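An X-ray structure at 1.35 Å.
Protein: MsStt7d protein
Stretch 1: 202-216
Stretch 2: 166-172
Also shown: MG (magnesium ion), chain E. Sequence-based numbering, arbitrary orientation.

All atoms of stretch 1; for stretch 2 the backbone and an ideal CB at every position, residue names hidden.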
# COMPACT_ATOMS: atom_id res chain seq x y z
N LEU B 202 -16.88 7.08 -11.09
CA LEU B 202 -15.69 7.34 -10.25
C LEU B 202 -14.94 6.03 -10.07
O LEU B 202 -15.56 5.00 -9.82
CB LEU B 202 -16.08 7.90 -8.87
CG LEU B 202 -16.93 9.17 -8.86
CD1 LEU B 202 -17.42 9.38 -7.44
CD2 LEU B 202 -16.19 10.39 -9.38
N ASN B 203 -13.63 6.03 -10.30
CA ASN B 203 -12.78 4.88 -10.04
C ASN B 203 -13.22 3.60 -10.80
O ASN B 203 -13.14 2.47 -10.27
CB ASN B 203 -12.66 4.67 -8.53
CG ASN B 203 -11.44 3.86 -8.13
OD1 ASN B 203 -10.39 3.96 -8.75
ND2 ASN B 203 -11.57 3.06 -7.07
N TYR B 204 -13.70 3.81 -12.02
CA TYR B 204 -14.37 2.77 -12.80
C TYR B 204 -13.76 2.77 -14.20
O TYR B 204 -13.86 3.76 -14.91
CB TYR B 204 -15.84 3.15 -12.88
CG TYR B 204 -16.77 2.12 -13.48
CD1 TYR B 204 -16.67 0.78 -13.13
CD2 TYR B 204 -17.75 2.49 -14.38
CE1 TYR B 204 -17.57 -0.16 -13.62
CE2 TYR B 204 -18.65 1.57 -14.91
CZ TYR B 204 -18.58 0.25 -14.49
OH TYR B 204 -19.51 -0.70 -14.95
N TYR B 205 -13.08 1.69 -14.56
CA TYR B 205 -12.22 1.67 -15.76
C TYR B 205 -12.10 0.22 -16.23
O TYR B 205 -12.31 -0.67 -15.40
CB TYR B 205 -10.84 2.29 -15.44
CG TYR B 205 -10.24 1.78 -14.14
CD1 TYR B 205 -9.58 0.55 -14.09
CD2 TYR B 205 -10.40 2.49 -12.94
CE1 TYR B 205 -9.04 0.09 -12.90
CE2 TYR B 205 -9.89 2.01 -11.74
CZ TYR B 205 -9.21 0.81 -11.72
OH TYR B 205 -8.69 0.28 -10.55
N PRO B 206 -11.82 -0.02 -17.53
CA PRO B 206 -11.66 -1.41 -17.96
C PRO B 206 -10.33 -1.93 -17.44
O PRO B 206 -9.35 -1.17 -17.32
CB PRO B 206 -11.62 -1.35 -19.49
CG PRO B 206 -12.02 0.04 -19.86
CD PRO B 206 -11.75 0.92 -18.67
N GLY B 207 -10.29 -3.23 -17.17
CA GLY B 207 -9.04 -3.88 -16.78
C GLY B 207 -8.88 -4.10 -15.29
O GLY B 207 -9.71 -3.64 -14.48
N ASP B 208 -7.83 -4.82 -14.92
CA ASP B 208 -7.59 -5.15 -13.52
C ASP B 208 -7.50 -3.86 -12.68
O ASP B 208 -7.01 -2.83 -13.18
CB ASP B 208 -6.39 -6.11 -13.32
CG ASP B 208 -6.56 -7.49 -14.04
OD1 ASP B 208 -7.70 -7.88 -14.35
OD2 ASP B 208 -5.57 -8.24 -14.24
N GLY B 209 -8.01 -3.90 -11.45
CA GLY B 209 -7.76 -2.81 -10.44
C GLY B 209 -7.13 -3.49 -9.25
O GLY B 209 -6.82 -4.69 -9.36
N PRO B 210 -7.10 -2.81 -8.07
CA PRO B 210 -6.52 -3.42 -6.85
C PRO B 210 -7.59 -4.46 -6.49
O PRO B 210 -8.75 -4.36 -6.91
CB PRO B 210 -6.47 -2.25 -5.85
CG PRO B 210 -7.62 -1.40 -6.29
CD PRO B 210 -7.78 -1.54 -7.78
N ALA B 211 -7.17 -5.55 -5.90
CA ALA B 211 -8.14 -6.55 -5.54
C ALA B 211 -7.36 -7.27 -4.47
O ALA B 211 -6.14 -7.50 -4.61
CB ALA B 211 -8.48 -7.49 -6.72
N ASP B 212 -8.06 -7.69 -3.44
CA ASP B 212 -7.45 -8.58 -2.49
C ASP B 212 -7.57 -9.98 -3.12
O ASP B 212 -8.67 -10.44 -3.37
CB ASP B 212 -8.26 -8.51 -1.20
CG ASP B 212 -7.61 -9.28 -0.07
OD1 ASP B 212 -7.11 -10.39 -0.37
OD2 ASP B 212 -7.71 -8.87 1.11
N PRO B 213 -6.43 -10.65 -3.42
CA PRO B 213 -6.50 -11.92 -4.13
C PRO B 213 -7.26 -13.00 -3.36
O PRO B 213 -7.78 -13.95 -3.95
CB PRO B 213 -5.05 -12.30 -4.37
CG PRO B 213 -4.27 -11.46 -3.43
CD PRO B 213 -5.05 -10.22 -3.10
N ARG B 214 -7.34 -12.87 -2.05
CA ARG B 214 -8.03 -13.87 -1.26
C ARG B 214 -9.55 -13.84 -1.48
O ARG B 214 -10.22 -14.87 -1.24
CB ARG B 214 -7.75 -13.64 0.22
CG ARG B 214 -6.27 -13.75 0.61
CD ARG B 214 -6.05 -13.38 2.06
NE ARG B 214 -6.35 -11.96 2.20
CZ ARG B 214 -6.47 -11.34 3.37
NH1 ARG B 214 -6.25 -11.99 4.49
NH2 ARG B 214 -6.85 -10.05 3.38
N TYR B 215 -10.07 -12.69 -1.90
CA TYR B 215 -11.51 -12.43 -1.98
C TYR B 215 -11.93 -12.04 -3.38
O TYR B 215 -13.04 -11.57 -3.59
CB TYR B 215 -11.91 -11.35 -0.97
CG TYR B 215 -11.65 -11.83 0.45
CD1 TYR B 215 -12.58 -12.68 1.09
CD2 TYR B 215 -10.46 -11.53 1.14
CE1 TYR B 215 -12.35 -13.15 2.35
CE2 TYR B 215 -10.21 -12.02 2.40
CZ TYR B 215 -11.17 -12.83 3.03
OH TYR B 215 -10.90 -13.34 4.27
N ALA B 216 -11.08 -12.35 -4.37
CA ALA B 216 -11.41 -12.09 -5.77
C ALA B 216 -11.02 -13.34 -6.56
O ALA B 216 -9.94 -13.93 -6.33
CB ALA B 216 -10.62 -10.87 -6.27
N UNK B 166 -18.36 -2.10 -4.05
CA UNK B 166 -17.45 -1.84 -2.92
C UNK B 166 -16.03 -2.28 -3.31
O UNK B 166 -15.05 -1.56 -3.03
CB UNK B 166 -17.92 -2.57 -1.66
N UNK B 167 -15.92 -3.46 -3.91
CA UNK B 167 -14.64 -3.95 -4.42
C UNK B 167 -13.75 -4.64 -3.38
O UNK B 167 -12.86 -5.40 -3.75
CB UNK B 167 -13.87 -2.78 -5.03
N UNK B 168 -13.97 -4.38 -2.09
CA UNK B 168 -13.08 -4.94 -1.07
C UNK B 168 -13.86 -5.55 0.08
O UNK B 168 -13.55 -5.38 1.26
CB UNK B 168 -12.13 -3.86 -0.54
N UNK B 169 -14.90 -6.29 -0.30
CA UNK B 169 -15.70 -7.00 0.70
C UNK B 169 -14.88 -8.17 1.25
O UNK B 169 -14.34 -8.99 0.48
CB UNK B 169 -17.02 -7.49 0.10
N UNK B 170 -14.82 -8.25 2.57
CA UNK B 170 -14.11 -9.32 3.26
C UNK B 170 -14.38 -9.16 4.75
O UNK B 170 -14.77 -8.07 5.18
CB UNK B 170 -12.61 -9.29 2.96
N UNK B 171 -14.13 -10.19 5.56
CA UNK B 171 -14.34 -10.07 7.00
C UNK B 171 -13.58 -8.91 7.67
O UNK B 171 -14.10 -8.27 8.60
CB UNK B 171 -13.93 -11.38 7.67
N UNK B 172 -12.37 -8.57 7.19
CA UNK B 172 -11.60 -7.51 7.82
C UNK B 172 -12.27 -6.16 7.58
O UNK B 172 -11.91 -5.19 8.26
CB UNK B 172 -10.16 -7.50 7.29
MG MG E . -9.18 -1.96 1.00

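Position 166 has its ideal CB beyond 5.5 Å from all of stretch 1, so the visible atoms hardly restrict it; the residue is His166, which makes no contact across the pair.

Position 167 has a positive phi (84°), which is strained for most residues with a CB and easiest for glycine, then asparagine. Its CB points sideways, yet beyond it lie the carbonyl oxygens of Pro210 and Asn203 and the hydroxyl of Tyr205. Only a long side chain could reach them, and a donor such as lysine, arginine or glutamine would suit; the long side chain is accepted here despite the cost in phi. The residue is Arg167. Its NH1 gives a weak hydrogen bond to Pro210 O (3.3 Å, 124°), and Pro210 CD lies over one face of the guanidinium. NH1 is also 3.5 Å from Gly209 CA; a CB on Gly209 would sit 2.5 Å from that nitrogen, so the glycine makes room for the arginine. The main chain takes part as well: a water donates to Arg167 O (2.8 Å) and accepts from Asp212 N (3.0 Å).

Position 168 points sideways, near the magnesium ion, which favours an oxygen ligand: aspartate, glutamate or asparagine. It is Asp168, whose OD2 binds MG at 2.0 Å. Asp212 OD2 lies 4.4 Å from Asp168 OD1, a proximity of like charges that calls for a cation nearby.

Position 169 directs its CB sideways with nothing of stretch 1 within 5.5 Å, so many residues would fit. Val169 fills it; its contact is through the backbone, Val169 O lying 3.7 Å from Tyr215 CB.

Position 170 points toward stretch 1, its ideal CB 3.6 Å from Tyr215 CD2 and 5.3 Å from Asp212 OD2. An aliphatic stem ending in a positive charge suits both, so lysine or arginine is expected. Lys170 lays CB over the Tyr215 ring, 3.5 Å from its centroid and 7° off the normal, a CH-pi contact. Its NZ forms salt bridges with Asp212 OD2 (2.8 Å) and Asp168 OD1 (2.8 Å), answering the repulsion between the two carboxylates. Arg214 NH2 also bonds Asp212 OD2 (2.7 Å), so that oxygen serves two cations.

Position 171 has phi -56°, compatible with proline, and its ideal CB is 5.0 Å from Tyr215 OH; a compact apolar residue would suit. Pro171 sets CD 3.5 Å from Tyr215 CE1.

Position 172 points toward stretch 1 but reaches nothing within 5.5 Å, leaving several sizes possible. Ala172 contributes its backbone: Ala172 N donates to a water (2.9 Å) that also hydrogen-bonds Tyr215 OH (3.2 Å).

Stretch 2 (166-172) HRDVKPA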
# COMPACT_ATOMS: atom_id res chain seq x y z
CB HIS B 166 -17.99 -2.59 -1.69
CG HIS B 166 -17.11 -2.47 -0.50
ND1 HIS B 166 -17.36 -1.71 0.61
CD2 HIS B 166 -15.88 -3.05 -0.31
CE1 HIS B 166 -16.33 -1.83 1.47
NE2 HIS B 166 -15.43 -2.68 0.90
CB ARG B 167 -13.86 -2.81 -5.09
CG ARG B 167 -13.42 -3.12 -6.51
CD ARG B 167 -12.07 -2.48 -6.81
NE ARG B 167 -12.06 -1.79 -8.09
CZ ARG B 167 -11.53 -2.28 -9.21
NH1 ARG B 167 -10.94 -3.47 -9.19
NH2 ARG B 167 -11.57 -1.58 -10.33
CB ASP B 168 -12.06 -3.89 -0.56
CG ASP B 168 -10.82 -4.50 0.09
OD1 ASP B 168 -10.63 -5.73 -0.03
OD2 ASP B 168 -10.06 -3.75 0.76
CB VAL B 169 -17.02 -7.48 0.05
CG1 VAL B 169 -17.77 -8.42 0.99
CG2 VAL B 169 -17.88 -6.29 -0.34
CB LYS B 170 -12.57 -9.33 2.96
CG LYS B 170 -11.90 -7.98 3.28
CD LYS B 170 -10.49 -8.01 2.74
CE LYS B 170 -9.72 -6.72 3.02
NZ LYS B 170 -8.75 -6.45 1.91
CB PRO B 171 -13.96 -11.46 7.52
CG PRO B 171 -14.31 -12.37 6.36
CD PRO B 171 -13.80 -11.59 5.17
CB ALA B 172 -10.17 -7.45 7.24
O HOH W 1 -11.04 -7.48 -3.49
O HOH W 2 -9.97 -3.93 -3.82
O HOH W 3 -10.71 -10.67 6.00
O HOH W 4 -10.11 -1.21 -0.69
O HOH W 5 -8.39 0.00 1.31
O HOH W 6 -8.26 -2.52 2.70
O HOH W 7 -7.59 -2.47 -0.11
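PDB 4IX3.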